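Local structure of secreted effector protein SopD (Salmonella typhimurium, 5CPC) at residues G155-W160 / R173-G178; E163-S168 / S258-F263. The protein alters host cell physiology to promote bacterial survival, contributing to replication in macrophages and cooperating with SopB in membrane fission and macropinosome formation during invasion. All coordinates share one frame; numbering follows the deposited sequence.

Interaction 1 of 2, residues G155-W160 / R173-G178; sequences GSKMTW and RKEVTG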
ATOM      1  N   GLY A 155       5.618   0.857   8.822  1.00 46.17           N
ATOM      2  CA  GLY A 155       5.875   1.207  10.202  1.00 46.62           C
ATOM      3  C   GLY A 155       7.056   0.416  10.687  1.00 45.49           C
ATOM      4  O   GLY A 155       7.972   0.980  11.242  1.00 46.60           O
ATOM      5  N   SER A 156       7.067  -0.868  10.408  1.00 44.71           N
ATOM      6  CA  SER A 156       8.184  -1.678  10.797  1.00 45.73           C
ATOM      7  C   SER A 156       9.531  -1.335  10.121  1.00 48.06           C
ATOM      8  O   SER A 156      10.583  -1.538  10.737  1.00 48.88           O
ATOM      9  CB  SER A 156       7.839  -3.108  10.580  1.00 46.57           C
ATOM     10  OG  SER A 156       8.979  -3.934  10.635  1.00 46.92           O
ATOM     11  N   LYS A 157       9.518  -0.788   8.891  1.00 47.63           N
ATOM     12  CA  LYS A 157      10.780  -0.439   8.234  1.00 47.20           C
ATOM     13  C   LYS A 157      11.287   0.834   8.820  1.00 47.72           C
ATOM     14  O   LYS A 157      12.496   0.980   9.020  1.00 48.66           O
ATOM     15  CB  LYS A 157      10.641  -0.298   6.719  1.00 47.11           C
ATOM     16  CG  LYS A 157      10.200  -1.578   6.046  1.00 43.53           C
ATOM     17  CD  LYS A 157      11.239  -2.667   6.153  1.00 46.03           C
ATOM     18  CE  LYS A 157      10.757  -3.844   5.345  1.00 45.79           C
ATOM     19  NZ  LYS A 157      11.795  -4.876   5.177  1.00 48.80           N
ATOM     20  N   MET A 158      10.369   1.741   9.143  1.00 46.50           N
ATOM     21  CA  MET A 158      10.753   3.012   9.622  1.00 46.88           C
ATOM     22  C   MET A 158      11.226   2.933  11.092  1.00 47.77           C
ATOM     23  O   MET A 158      11.923   3.841  11.536  1.00 48.18           O
ATOM     24  CB  MET A 158       9.608   3.979   9.509  1.00 48.50           C
ATOM     25  CG  MET A 158       9.355   4.549   8.108  1.00 50.53           C
ATOM     26  SD  MET A 158       7.987   5.725   8.297  1.00 62.60           S
ATOM     27  CE  MET A 158       8.478   6.925   7.132  1.00 58.55           C
ATOM     28  N   THR A 159      10.873   1.845  11.791  1.00 45.94           N
ATOM     29  CA  THR A 159      11.104   1.667  13.224  1.00 47.45           C
ATOM     30  C   THR A 159      12.430   0.942  13.437  1.00 47.55           C
ATOM     31  O   THR A 159      13.274   1.365  14.232  1.00 47.75           O
ATOM     32  CB  THR A 159       9.926   0.866  13.855  1.00 46.86           C
ATOM     33  OG1 THR A 159       8.763   1.704  13.880  1.00 48.87           O
ATOM     34  CG2 THR A 159      10.225   0.378  15.278  1.00 49.04           C
ATOM     35  N   TRP A 160      12.599  -0.177  12.760  1.00 46.35           N
ATOM     36  CA  TRP A 160      13.799  -0.945  12.916  1.00 47.40           C
ATOM     37  C   TRP A 160      14.877  -0.609  11.875  1.00 48.71           C
ATOM     38  O   TRP A 160      16.031  -1.048  12.059  1.00 48.19           O
ATOM     39  CB  TRP A 160      13.508  -2.456  12.934  1.00 47.39           C
ATOM     40  CG  TRP A 160      12.553  -2.849  14.007  1.00 49.28           C
ATOM     41  CD1 TRP A 160      11.453  -3.669  13.876  1.00 47.68           C
ATOM     42  CD2 TRP A 160      12.576  -2.421  15.387  1.00 50.98           C
ATOM     43  NE1 TRP A 160      10.804  -3.783  15.087  1.00 46.24           N
ATOM     44  CE2 TRP A 160      11.451  -3.029  16.030  1.00 51.89           C
ATOM     45  CE3 TRP A 160      13.435  -1.594  16.145  1.00 51.49           C
ATOM     46  CZ2 TRP A 160      11.178  -2.852  17.402  1.00 52.51           C
ATOM     47  CZ3 TRP A 160      13.163  -1.397  17.515  1.00 52.84           C
ATOM     48  CH2 TRP A 160      12.030  -2.021  18.128  1.00 52.49           C
ATOM     49  N   ARG A 173      10.753   3.038   0.210  1.00 55.43           N
ATOM     50  CA  ARG A 173       9.658   2.505  -0.603  1.00 55.89           C
ATOM     51  C   ARG A 173       9.962   1.156  -1.294  1.00 54.71           C
ATOM     52  O   ARG A 173       9.114   0.255  -1.291  1.00 53.44           O
ATOM     53  CB  ARG A 173       9.231   3.593  -1.590  1.00 57.29           C
ATOM     54  CG  ARG A 173       8.255   3.190  -2.729  1.00 61.41           C
ATOM     55  CD  ARG A 173       7.786   4.471  -3.445  1.00 65.45           C
ATOM     56  NE  ARG A 173       7.137   5.408  -2.502  1.00 62.89           N
ATOM     57  CZ  ARG A 173       7.329   6.721  -2.522  1.00 65.26           C
ATOM     58  NH1 ARG A 173       8.165   7.275  -3.380  1.00 64.34           N
ATOM     59  NH2 ARG A 173       6.710   7.491  -1.658  1.00 69.44           N
ATOM     60  N   LYS A 174      11.186   1.022  -1.846  1.00 55.73           N
ATOM     61  CA  LYS A 174      11.682  -0.213  -2.456  1.00 56.29           C
ATOM     62  C   LYS A 174      11.496  -1.356  -1.504  1.00 55.35           C
ATOM     63  O   LYS A 174      11.104  -2.457  -1.897  1.00 53.42           O
ATOM     64  CB  LYS A 174      13.183  -0.137  -2.727  1.00 58.22           C
ATOM     65  CG  LYS A 174      13.625   0.386  -4.066  1.00 63.87           C
ATOM     66  CD  LYS A 174      15.206   0.206  -4.265  1.00 70.39           C
ATOM     67  CE  LYS A 174      15.683  -1.272  -4.035  1.00 71.24           C
ATOM     68  NZ  LYS A 174      16.648  -1.770  -5.074  1.00 72.12           N
ATOM     69  N   GLU A 175      11.807  -1.091  -0.230  1.00 54.81           N
ATOM     70  CA  GLU A 175      11.751  -2.137   0.771  1.00 54.99           C
ATOM     71  C   GLU A 175      10.341  -2.468   1.066  1.00 51.77           C
ATOM     72  O   GLU A 175      10.003  -3.619   1.397  1.00 51.87           O
ATOM     73  CB  GLU A 175      12.475  -1.721   2.082  1.00 55.22           C
ATOM     74  CG  GLU A 175      14.005  -1.811   1.952  1.00 60.68           C
ATOM     75  CD  GLU A 175      14.460  -3.200   1.556  1.00 64.66           C
ATOM     76  OE1 GLU A 175      14.286  -4.157   2.325  1.00 67.93           O
ATOM     77  OE2 GLU A 175      15.004  -3.336   0.465  1.00 69.99           O
ATOM     78  N   VAL A 176       9.506  -1.461   1.018  1.00 50.63           N
ATOM     79  CA  VAL A 176       8.073  -1.728   1.251  1.00 49.47           C
ATOM     80  C   VAL A 176       7.507  -2.437  -0.003  1.00 50.26           C
ATOM     81  O   VAL A 176       6.967  -3.545   0.094  1.00 48.74           O
ATOM     82  CB  VAL A 176       7.322  -0.427   1.512  1.00 49.27           C
ATOM     83  CG1 VAL A 176       5.783  -0.695   1.634  1.00 46.83           C
ATOM     84  CG2 VAL A 176       7.913   0.310   2.740  1.00 48.35           C
ATOM     85  N   THR A 177       7.646  -1.778  -1.171  1.00 51.07           N
ATOM     86  CA  THR A 177       7.034  -2.298  -2.444  1.00 52.60           C
ATOM     87  C   THR A 177       7.640  -3.660  -2.849  1.00 54.82           C
ATOM     88  O   THR A 177       6.925  -4.564  -3.316  1.00 55.87           O
ATOM     89  CB  THR A 177       6.968  -1.235  -3.626  1.00 52.41           C
ATOM     90  OG1 THR A 177       8.282  -0.808  -4.023  1.00 51.54           O
ATOM     91  CG2 THR A 177       6.147  -0.022  -3.248  1.00 48.59           C
ATOM     92  N   GLY A 178       8.927  -3.849  -2.536  1.00 56.82           N
ATOM     93  CA  GLY A 178       9.624  -5.129  -2.781  1.00 58.54           C
ATOM     94  C   GLY A 178       9.282  -6.262  -1.826  1.00 58.73           C
ATOM     95  O   GLY A 178       9.610  -7.417  -2.083  1.00 59.22           O
TER
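Lys157 reaches from one helix to Glu175 on another, and the charged part of the contact is a long salt bridge of 3.9 Å between Lys157 NZ and Glu175 OE1. At that separation the link is best read as electrostatic attraction between partly exposed groups, probably softened by solvent. The two side chains cross at about a right angle. Both put CG beside the backbone N, opposite the carbonyl carbon, and both bend at chi2 (-66° in Lys157, -57° in Glu175). Beyond its bend the lysine runs extended, which carries its ammonium across the gap to one carboxylate oxygen. On the way Lys157 CE passes 4.0 Å from the backbone Glu175 O, a plain van der Waals proximity.

The apolar part lies nearer the lysine's root. Lys157 CG comes within 4.4 Å of Val176 CG2, a loose contact against the buried Val176. The closest CA pair across the segments, Lys157 and Val176, is 7.6 Å apart, and the buried surface is just 121 Å² in all.

The two segments share no hydrogen bond. Inside its own segment, Thr159 OG1 donates to Gly155 O at 2.8 Å, one turn back, from 41° above the carbonyl plane. Its CG2 meanwhile lies 3.6 Å above the plane of the Trp160 ring, over the centre, a CH-pi type placement.

This is helix-to-helix packing between the end of helix 141-160 and helix 169-177. Leu164 of the intervening helix 163-167 touches both Lys157 and Glu175, whereas Thr159 and Trp160 turn to helices 49-60 and 76-90, and Trp160 NE1 is hydrogen-bonded to Tyr82 OH of helix 76-90.

Interaction 2 of 2, residues E163-S168 / S258-F263; sequences ELLQES and SPFSEF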
ATOM      1  N   GLU A 163      17.800   3.773   8.740  1.00 54.95           N
ATOM      2  CA  GLU A 163      18.866   4.028   7.773  1.00 57.52           C
ATOM      3  C   GLU A 163      18.201   4.099   6.405  1.00 58.05           C
ATOM      4  O   GLU A 163      18.606   4.924   5.577  1.00 60.26           O
ATOM      5  CB  GLU A 163      19.969   2.943   7.831  1.00 57.77           C
ATOM      6  CG  GLU A 163      19.574   1.444   7.475  1.00 56.50           C
ATOM      7  CD  GLU A 163      18.982   0.633   8.694  1.00 59.42           C
ATOM      8  OE1 GLU A 163      18.871  -0.628   8.586  1.00 57.65           O
ATOM      9  OE2 GLU A 163      18.631   1.230   9.760  1.00 54.71           O
ATOM     10  N   LEU A 164      17.156   3.271   6.191  1.00 56.00           N
ATOM     11  CA  LEU A 164      16.494   3.184   4.873  1.00 55.48           C
ATOM     12  C   LEU A 164      16.081   4.532   4.361  1.00 56.32           C
ATOM     13  O   LEU A 164      16.405   4.838   3.245  1.00 56.20           O
ATOM     14  CB  LEU A 164      15.265   2.252   4.834  1.00 52.31           C
ATOM     15  CG  LEU A 164      15.567   0.760   4.789  1.00 51.18           C
ATOM     16  CD1 LEU A 164      14.275  -0.047   4.797  1.00 48.79           C
ATOM     17  CD2 LEU A 164      16.475   0.369   3.589  1.00 50.13           C
ATOM     18  N   LEU A 165      15.337   5.313   5.148  1.00 56.28           N
ATOM     19  CA  LEU A 165      14.817   6.605   4.662  1.00 58.69           C
ATOM     20  C   LEU A 165      15.827   7.751   4.831  1.00 62.49           C
ATOM     21  O   LEU A 165      15.663   8.843   4.254  1.00 62.89           O
ATOM     22  CB  LEU A 165      13.515   6.957   5.391  1.00 56.55           C
ATOM     23  CG  LEU A 165      12.899   8.357   5.263  1.00 55.22           C
ATOM     24  CD1 LEU A 165      11.889   8.408   4.149  1.00 52.90           C
ATOM     25  CD2 LEU A 165      12.251   8.807   6.571  1.00 53.87           C
ATOM     26  N   GLN A 166      16.818   7.507   5.696  1.00 64.99           N
ATOM     27  CA  GLN A 166      17.913   8.414   5.905  1.00 68.41           C
ATOM     28  C   GLN A 166      18.625   8.679   4.587  1.00 70.24           C
ATOM     29  O   GLN A 166      18.976   9.792   4.311  1.00 72.84           O
ATOM     30  CB  GLN A 166      18.860   7.806   6.915  1.00 69.31           C
ATOM     31  CG  GLN A 166      19.261   8.756   8.034  1.00 71.69           C
ATOM     32  CD  GLN A 166      20.237   8.112   9.004  1.00 75.74           C
ATOM     33  OE1 GLN A 166      21.387   7.723   8.632  1.00 72.08           O
ATOM     34  NE2 GLN A 166      19.791   7.998  10.275  1.00 75.11           N
ATOM     35  N   GLU A 167      18.823   7.641   3.790  1.00 71.24           N
ATOM     36  CA  GLU A 167      19.091   7.740   2.344  1.00 73.50           C
ATOM     37  C   GLU A 167      18.068   8.566   1.487  1.00 73.57           C
ATOM     38  O   GLU A 167      18.348   9.707   1.069  1.00 75.28           O
ATOM     39  CB  GLU A 167      19.161   6.322   1.778  1.00 73.04           C
ATOM     40  CG  GLU A 167      19.695   6.244   0.365  1.00 77.56           C
ATOM     41  CD  GLU A 167      20.425   4.950   0.124  1.00 81.51           C
ATOM     42  OE1 GLU A 167      21.100   4.841  -0.918  1.00 85.53           O
ATOM     43  OE2 GLU A 167      20.351   4.056   0.999  1.00 82.07           O
ATOM     44  N   SER A 168      16.903   7.984   1.206  1.00 71.50           N
ATOM     45  CA  SER A 168      15.870   8.649   0.384  1.00 70.40           C
ATOM     46  C   SER A 168      14.504   7.962   0.574  1.00 68.37           C
ATOM     47  O   SER A 168      14.468   6.845   1.069  1.00 67.86           O
ATOM     48  CB  SER A 168      16.268   8.527  -1.074  1.00 70.46           C
ATOM     49  OG  SER A 168      16.219   7.165  -1.448  1.00 68.66           O
ATOM     50  N   SER A 258       4.850  10.290   1.181  1.00 61.04           N
ATOM     51  CA  SER A 258       6.042  10.803   1.893  1.00 62.89           C
ATOM     52  C   SER A 258       5.743  11.061   3.380  1.00 63.03           C
ATOM     53  O   SER A 258       4.782  11.791   3.704  1.00 61.85           O
ATOM     54  CB  SER A 258       6.541  12.100   1.272  1.00 64.72           C
ATOM     55  OG  SER A 258       7.068  12.966   2.277  1.00 64.73           O
ATOM     56  N   PRO A 259       6.579  10.492   4.276  1.00 63.06           N
ATOM     57  CA  PRO A 259       6.418  10.645   5.712  1.00 63.58           C
ATOM     58  C   PRO A 259       6.822  12.017   6.200  1.00 65.80           C
ATOM     59  O   PRO A 259       6.481  12.390   7.344  1.00 65.74           O
ATOM     60  CB  PRO A 259       7.386   9.603   6.277  1.00 62.55           C
ATOM     61  CG  PRO A 259       8.496   9.582   5.277  1.00 63.42           C
ATOM     62  CD  PRO A 259       7.733   9.630   3.963  1.00 63.11           C
ATOM     63  N   PHE A 260       7.556  12.749   5.358  1.00 67.98           N
ATOM     64  CA  PHE A 260       8.081  14.073   5.706  1.00 70.35           C
ATOM     65  C   PHE A 260       6.964  15.051   5.913  1.00 72.25           C
ATOM     66  O   PHE A 260       6.108  15.231   5.050  1.00 72.17           O
ATOM     67  CB  PHE A 260       9.059  14.616   4.633  1.00 70.85           C
ATOM     68  CG  PHE A 260      10.292  13.802   4.504  1.00 70.63           C
ATOM     69  CD1 PHE A 260      10.614  13.196   3.314  1.00 70.60           C
ATOM     70  CD2 PHE A 260      11.106  13.588   5.606  1.00 72.13           C
ATOM     71  CE1 PHE A 260      11.739  12.416   3.206  1.00 72.89           C
ATOM     72  CE2 PHE A 260      12.220  12.805   5.514  1.00 74.08           C
ATOM     73  CZ  PHE A 260      12.545  12.219   4.307  1.00 75.22           C
ATOM     74  N   SER A 261       7.014  15.722   7.047  1.00 73.41           N
ATOM     75  CA  SER A 261       5.914  16.526   7.484  1.00 75.98           C
ATOM     76  C   SER A 261       5.621  17.736   6.617  1.00 78.70           C
ATOM     77  O   SER A 261       4.485  18.228   6.585  1.00 79.05           O
ATOM     78  CB  SER A 261       6.205  17.004   8.885  1.00 76.43           C
ATOM     79  OG  SER A 261       5.649  18.288   9.027  1.00 80.12           O
ATOM     80  N   GLU A 262       6.666  18.232   5.960  1.00 81.59           N
ATOM     81  CA  GLU A 262       6.664  19.566   5.348  1.00 85.01           C
ATOM     82  C   GLU A 262       5.943  19.629   3.997  1.00 85.85           C
ATOM     83  O   GLU A 262       5.400  20.680   3.614  1.00 87.46           O
ATOM     84  CB  GLU A 262       8.103  20.107   5.243  1.00 86.83           C
ATOM     85  CG  GLU A 262       8.279  21.638   5.502  1.00 90.99           C
ATOM     86  CD  GLU A 262       7.380  22.215   6.617  1.00 94.04           C
ATOM     87  OE1 GLU A 262       7.909  22.632   7.685  1.00 95.56           O
ATOM     88  OE2 GLU A 262       6.141  22.267   6.415  1.00 93.98           O
ATOM     89  N   PHE A 263       5.950  18.510   3.274  1.00 84.69           N
ATOM     90  CA  PHE A 263       5.122  18.381   2.091  1.00 85.00           C
ATOM     91  C   PHE A 263       3.862  17.587   2.480  1.00 84.01           C
ATOM     92  O   PHE A 263       3.717  16.380   2.196  1.00 82.30           O
ATOM     93  CB  PHE A 263       5.887  17.723   0.937  1.00 84.60           C
TER
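The forked end of Leu165 meets the Pro259 ring and the far end of the Phe260 ring, so a single side chain carries all the contact from its segment. Leu165 CD1 is 3.8 Å from Pro259 CG and 3.9 Å from Phe260 CZ. The second methyl is almost as near: Leu165 CD2 lies 4.0 Å from the same Pro259 CG. On the aromatic ring CD1 sits by the CE1 and CZ side, while Leu165 CD2 is 4.1 Å from Phe260 CE2, so the two methyls straddle the ring tip.

With CG anti to the backbone N (chi1 169°), Leu165 sends this fork out from its helix toward the loop. Its side chain and that of Phe260 approach from opposite directions, and CD1 meets the aromatic ring obliquely. Against Pro259 the leucine instead slides past, the two running in opposite senses.

In the fold, this is a helix-to-loop hydrophobic contact: the short helix 163-167 packs on the connection between helices 248-256 and 264-283, remote in sequence. The CA atoms of Leu165 and Pro259 remain 9.4 Å apart, so side chains alone bridge the gap, burying 127 Å².

Phe260 leaves the backbone at an angle to the helix, yet its ring end comes closer. In the loop, Phe260 N makes a weak hydrogen bond to Ser258 OG at 3.1 Å, bent to 133° at the hydrogen. Asn129 and Asn267 each donate a side-chain N-H to Ser258 O, and Ile169 touches the Phe260 side chain.

In the fold
Along the chain the four segments alternate: 155-160, 163-168, 173-178, then 258-263. Helices 141-160, 163-167 and 169-177 follow one another, so interaction 1 closes this consecutive helical run on itself, while interaction 2 ties its middle member to a loop some 90 residues later. Their centres are about 11 Å apart, on the same side of the chain's centre, and they touch. Leu164, beside Leu165 of interaction 2, is the shared seam with interaction 1, and Met158 of segment 155-160 touches Leu165 as well. The two contacts therefore form one continuous packing region, joining the helical run to the loop before helix 264-283.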